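Local coordinates for appr-1-p processing domain protein (Thermus aquaticus Y51MC23, PDB 5M31) that belongs to the macro domain family, with an alpha/beta fold of helices packed round a mixed sheet, at residues Arg47-Asn52 with Tyr73-Leu78; Val65-Ile70 with Met99-Glu104. All blocks are in the same frame, centred on the assembly; numbering follows the deposited sequence.

Interaction 1: residues Arg47-Asn52 with Tyr73-Leu78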
# COMPACT_ATOMS: atom_id res chain seq x y z
N ARG A 47 2.85 -12.40 -7.65
CA ARG A 47 4.02 -13.17 -8.23
C ARG A 47 5.28 -13.09 -7.35
O ARG A 47 5.95 -14.10 -7.17
CB ARG A 47 4.23 -12.76 -9.71
CG ARG A 47 3.00 -13.04 -10.55
CD ARG A 47 3.14 -13.19 -12.04
NE ARG A 47 3.23 -11.91 -12.74
CZ ARG A 47 2.70 -11.64 -13.93
NH1 ARG A 47 1.88 -12.50 -14.55
NH2 ARG A 47 2.92 -10.46 -14.49
N ALA A 48 5.55 -11.91 -6.76
CA ALA A 48 6.77 -11.68 -5.97
C ALA A 48 6.62 -12.19 -4.57
O ALA A 48 7.61 -12.50 -3.90
CB ALA A 48 7.06 -10.18 -5.93
N PHE A 49 5.37 -12.16 -4.06
CA PHE A 49 5.13 -12.44 -2.67
C PHE A 49 3.97 -13.41 -2.47
O PHE A 49 2.90 -13.05 -1.88
CB PHE A 49 4.88 -11.12 -1.90
CG PHE A 49 6.03 -10.16 -1.95
CD1 PHE A 49 7.19 -10.40 -1.22
CD2 PHE A 49 5.95 -9.00 -2.71
CE1 PHE A 49 8.25 -9.52 -1.31
CE2 PHE A 49 6.98 -8.10 -2.76
CZ PHE A 49 8.15 -8.36 -2.05
N PRO A 50 4.20 -14.68 -2.83
CA PRO A 50 3.09 -15.63 -2.74
C PRO A 50 2.52 -15.85 -1.31
O PRO A 50 1.31 -16.08 -1.16
CB PRO A 50 3.67 -16.92 -3.32
CG PRO A 50 5.15 -16.76 -3.34
CD PRO A 50 5.44 -15.29 -3.36
N ASP A 51 3.36 -15.86 -0.29
CA ASP A 51 2.84 -16.08 1.06
C ASP A 51 1.90 -14.93 1.52
O ASP A 51 0.89 -15.17 2.19
CB ASP A 51 3.99 -16.24 2.05
CG ASP A 51 4.82 -17.46 1.77
OD1 ASP A 51 4.42 -18.34 0.92
OD2 ASP A 51 5.83 -17.61 2.44
N ASN A 52 2.23 -13.70 1.12
CA ASN A 52 1.36 -12.53 1.35
C ASN A 52 0.05 -12.72 0.63
O ASN A 52 -1.00 -12.48 1.21
CB ASN A 52 2.01 -11.26 0.89
CG ASN A 52 1.13 -10.06 1.02
OD1 ASN A 52 0.83 -9.59 2.10
ND2 ASN A 52 0.63 -9.58 -0.14
N TYR A 73 0.92 -8.09 6.24
CA TYR A 73 1.56 -9.41 6.35
C TYR A 73 3.03 -9.23 6.77
O TYR A 73 3.75 -8.40 6.18
CB TYR A 73 1.48 -10.19 5.03
CG TYR A 73 2.08 -11.56 5.10
CD1 TYR A 73 1.47 -12.59 5.86
CD2 TYR A 73 3.34 -11.84 4.52
CE1 TYR A 73 2.04 -13.84 5.93
CE2 TYR A 73 3.89 -13.10 4.60
CZ TYR A 73 3.27 -14.07 5.34
OH TYR A 73 3.82 -15.33 5.41
N ASP A 74 3.43 -9.96 7.81
CA ASP A 74 4.79 -9.93 8.32
C ASP A 74 5.59 -11.11 7.77
O ASP A 74 5.30 -12.28 8.09
CB ASP A 74 4.74 -10.02 9.85
CG ASP A 74 6.12 -9.88 10.52
OD1 ASP A 74 7.14 -9.74 9.84
OD2 ASP A 74 6.13 -9.89 11.77
N ARG A 75 6.63 -10.83 6.99
CA ARG A 75 7.41 -11.88 6.40
C ARG A 75 8.47 -12.38 7.37
O ARG A 75 9.17 -13.34 7.10
CB ARG A 75 8.06 -11.40 5.11
CG ARG A 75 7.06 -10.95 4.04
CD ARG A 75 7.76 -10.41 2.81
NE ARG A 75 8.46 -11.46 2.08
CZ ARG A 75 9.69 -11.38 1.58
NH1 ARG A 75 10.22 -12.41 0.93
NH2 ARG A 75 10.41 -10.25 1.70
N GLY A 76 8.59 -11.72 8.50
CA GLY A 76 9.52 -12.16 9.54
C GLY A 76 10.62 -11.16 9.78
O GLY A 76 10.91 -10.31 8.95
N PRO A 77 11.21 -11.20 10.97
CA PRO A 77 12.16 -10.17 11.36
C PRO A 77 13.42 -10.13 10.52
O PRO A 77 14.16 -9.15 10.63
CB PRO A 77 12.47 -10.51 12.82
CG PRO A 77 12.13 -11.95 12.94
CD PRO A 77 10.96 -12.16 12.06
N LEU A 78 13.75 -11.20 9.78
CA LEU A 78 14.96 -11.24 8.98
C LEU A 78 14.71 -10.94 7.51
O LEU A 78 15.62 -11.01 6.68
CB LEU A 78 15.68 -12.61 9.10
CG LEU A 78 15.93 -13.08 10.52
CD1 LEU A 78 16.58 -14.46 10.55
CD2 LEU A 78 16.79 -12.07 11.30
O HOH W 1 6.29 -15.80 4.42
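Asn52 and Tyr73 mark the closest backbone approach, 5.9 Å between their CA atoms, where the first turn of helix 50-61 meets the end of edge strand 71-74. Helix 40-48 stops just before Phe49, which takes a non-helical backbone conformation and serves as N-cap residue of the next helix. At the strand's end, Asp74 OD1 accepts from Gly76 N in an Asx turn and also forms a salt bridge with Arg82.

The Tyr73 ring lies with one face against the helix backbone. Asn52 CA makes a CH-pi contact with it, 4.1 Å from the ring centroid and shifted toward the rim. The Tyr73 ring reaches past Asn52 to Asp51 because chi1 (-178°) swings it away from its own backbone N; its OH comes 3.5 Å from Asp51 CB. A water in the ring plane joins Tyr73 OH to Asp51 OD2, to which it donates. The Asn52 amide runs the opposite way, bringing OD1 to 3.1 Å from Tyr73 CB; this oxygen is hydrogen-bonded to Asn86.

Phe49 CE1 sits 3.7 Å above the centre of the Arg75 guanidinium, the two planes 68° apart. A bend at chi3 (69°) turns the arginine toward this ring, while its NH2 is held by Pro81 O. Helix start and strand end thus pack together as a helix-on-sheet contact at the edge of the macro domain's alpha/beta fold.

Interaction 2: residues Val65-Ile70 with Met99-Glu104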
# COMPACT_ATOMS: atom_id res chain seq x y z
N VAL A 65 -10.48 -7.65 5.41
CA VAL A 65 -9.97 -6.64 4.50
C VAL A 65 -11.09 -5.73 4.05
O VAL A 65 -12.08 -6.20 3.49
CB VAL A 65 -9.29 -7.24 3.29
CG1 VAL A 65 -8.79 -6.14 2.38
CG2 VAL A 65 -8.18 -8.22 3.74
N GLN A 66 -11.01 -4.48 4.47
CA GLN A 66 -12.07 -3.52 4.22
C GLN A 66 -11.47 -2.19 3.92
O GLN A 66 -10.31 -1.92 4.21
CB GLN A 66 -12.97 -3.39 5.45
CG GLN A 66 -13.52 -4.69 5.97
CD GLN A 66 -14.13 -4.53 7.33
OE1 GLN A 66 -13.43 -4.35 8.34
NE2 GLN A 66 -15.44 -4.53 7.36
N ILE A 67 -12.28 -1.32 3.33
CA ILE A 67 -11.90 0.06 3.16
C ILE A 67 -11.50 0.67 4.53
O ILE A 67 -12.19 0.45 5.55
CB ILE A 67 -13.02 0.87 2.43
CG1 ILE A 67 -13.34 0.24 1.06
CG2 ILE A 67 -12.62 2.32 2.31
CD1 ILE A 67 -12.19 0.06 0.07
N GLY A 68 -10.33 1.33 4.53
CA GLY A 68 -9.77 1.96 5.72
C GLY A 68 -9.16 0.98 6.67
O GLY A 68 -8.84 1.36 7.81
N ARG A 69 -8.96 -0.27 6.24
CA ARG A 69 -8.43 -1.32 7.11
C ARG A 69 -7.37 -2.11 6.34
O ARG A 69 -7.65 -3.10 5.72
CB ARG A 69 -9.53 -2.16 7.72
CG ARG A 69 -9.14 -3.12 8.82
CD ARG A 69 -10.30 -3.89 9.30
NE ARG A 69 -9.85 -4.90 10.24
CZ ARG A 69 -10.60 -5.90 10.66
NH1 ARG A 69 -11.85 -6.03 10.24
NH2 ARG A 69 -10.10 -6.75 11.54
N ILE A 70 -6.13 -1.63 6.43
CA ILE A 70 -4.99 -2.26 5.77
C ILE A 70 -4.76 -3.63 6.35
O ILE A 70 -4.73 -3.82 7.59
CB ILE A 70 -3.73 -1.38 5.94
CG1 ILE A 70 -3.96 -0.08 5.15
CG2 ILE A 70 -2.47 -2.12 5.48
CD1 ILE A 70 -2.96 1.00 5.36
N MET A 99 -11.45 7.88 -4.53
CA MET A 99 -10.64 8.83 -3.73
C MET A 99 -10.94 8.70 -2.24
O MET A 99 -10.03 8.68 -1.41
CB MET A 99 -10.87 10.26 -4.21
CG MET A 99 -9.93 11.30 -3.61
SD MET A 99 -8.23 11.03 -4.11
CE MET A 99 -8.22 11.79 -5.72
N GLU A 100 -12.21 8.50 -1.91
CA GLU A 100 -12.60 8.34 -0.49
C GLU A 100 -11.89 7.16 0.16
O GLU A 100 -11.46 7.21 1.36
CB GLU A 100 -14.13 8.18 -0.36
CG GLU A 100 -14.60 7.65 0.98
CD GLU A 100 -16.10 7.44 1.04
OE1 GLU A 100 -16.83 8.29 0.49
OE2 GLU A 100 -16.54 6.46 1.66
N TYR A 101 -11.72 6.09 -0.59
CA TYR A 101 -11.15 4.89 -0.09
C TYR A 101 -9.63 5.08 0.08
O TYR A 101 -9.03 4.57 1.02
CB TYR A 101 -11.43 3.74 -1.03
CG TYR A 101 -12.92 3.46 -1.22
CD1 TYR A 101 -13.90 4.04 -0.40
CD2 TYR A 101 -13.34 2.58 -2.21
CE1 TYR A 101 -15.25 3.72 -0.58
CE2 TYR A 101 -14.67 2.35 -2.44
CZ TYR A 101 -15.61 2.87 -1.58
OH TYR A 101 -16.94 2.57 -1.83
N VAL A 102 -9.02 5.85 -0.81
CA VAL A 102 -7.57 6.20 -0.67
C VAL A 102 -7.39 7.08 0.58
O VAL A 102 -6.44 6.88 1.37
CB VAL A 102 -7.07 6.88 -1.96
CG1 VAL A 102 -5.66 7.46 -1.76
CG2 VAL A 102 -7.08 5.86 -3.08
N GLU A 103 -8.31 8.02 0.79
CA GLU A 103 -8.20 8.91 1.97
C GLU A 103 -8.27 8.12 3.26
O GLU A 103 -7.46 8.34 4.18
CB GLU A 103 -9.27 9.98 1.97
CG GLU A 103 -9.14 10.94 0.80
CD GLU A 103 -10.40 11.74 0.52
OE1 GLU A 103 -11.49 11.45 1.11
OE2 GLU A 103 -10.30 12.69 -0.31
N GLU A 104 -9.26 7.22 3.36
CA GLU A 104 -9.43 6.42 4.57
C GLU A 104 -8.23 5.47 4.70
O GLU A 104 -7.74 5.24 5.81
CB GLU A 104 -10.73 5.64 4.50
CG GLU A 104 -11.93 6.56 4.45
CD GLU A 104 -13.23 5.85 4.69
OE1 GLU A 104 -13.22 4.59 4.66
OE2 GLU A 104 -14.27 6.54 4.87
O HOH W 2 -8.83 1.99 2.17
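Apolar contact centres on Ile67, whose side chain lies over one face of the Tyr101 ring. Its CG1 stands 3.9 Å from the ring centroid and only 9° off the normal, a CH-pi contact directly above the middle of the ring. Both branch ends lean toward the ring's attached end, CD1 reaching Tyr101 CD2 at 3.6 Å and CG2 reaching Tyr101 CD1 at 3.5 Å. Chi1 of -58° puts CG1 beside the backbone N and CG2 beside the carbonyl carbon, and chi2 then brings CD1 over the ring. The extended Glu104 side chain crosses Ile67 at about a right angle, bringing OE1 to 3.3 Å from Ile67 CG2. Ile67 also touches Pro88 of strand 83-88, and Tyr101 touches Lys91.

Ile67 and Gly68 are the central residues of a type II beta turn from Gln66 to Arg69, closed by the bond from Arg69 N to Gln66 O. In this macro domain the turn belongs to the loop joining helix 50-61 to strand 71-74, and it abuts the first turns of helix 99-116. Gly68 occupies the turn's third position with positive phi, its CA 4.6 Å from that of Glu104.

A water accepts from Gly68 N and donates to Tyr101 O, bridging turn and helix backbones. Within the turn segment, Arg69 NH1 donates to Gln66 OE1 at 3.0 Å, in the guanidinium plane but from above the amide plane.

How the interactions relate
The two contacts lie on opposite sides of the chain's centre, their own centres about 22 Å apart, and they share no touching residues. Along the chain their segments alternate: 47-52, 65-70, 73-78 and 99-104. Helix 50-61 begins in the first segment and leads into the loop containing 65-70; this loop leads into strand 71-74, whose end enters 73-78. Interaction 1 therefore joins the start of the helix to the end of the edge strand, whereas interaction 2 sets the intervening loop against helix 99-116. Interaction 1 thus closes the helix-loop-strand unit on itself, and interaction 2 joins its loop to another helix of the macro domain.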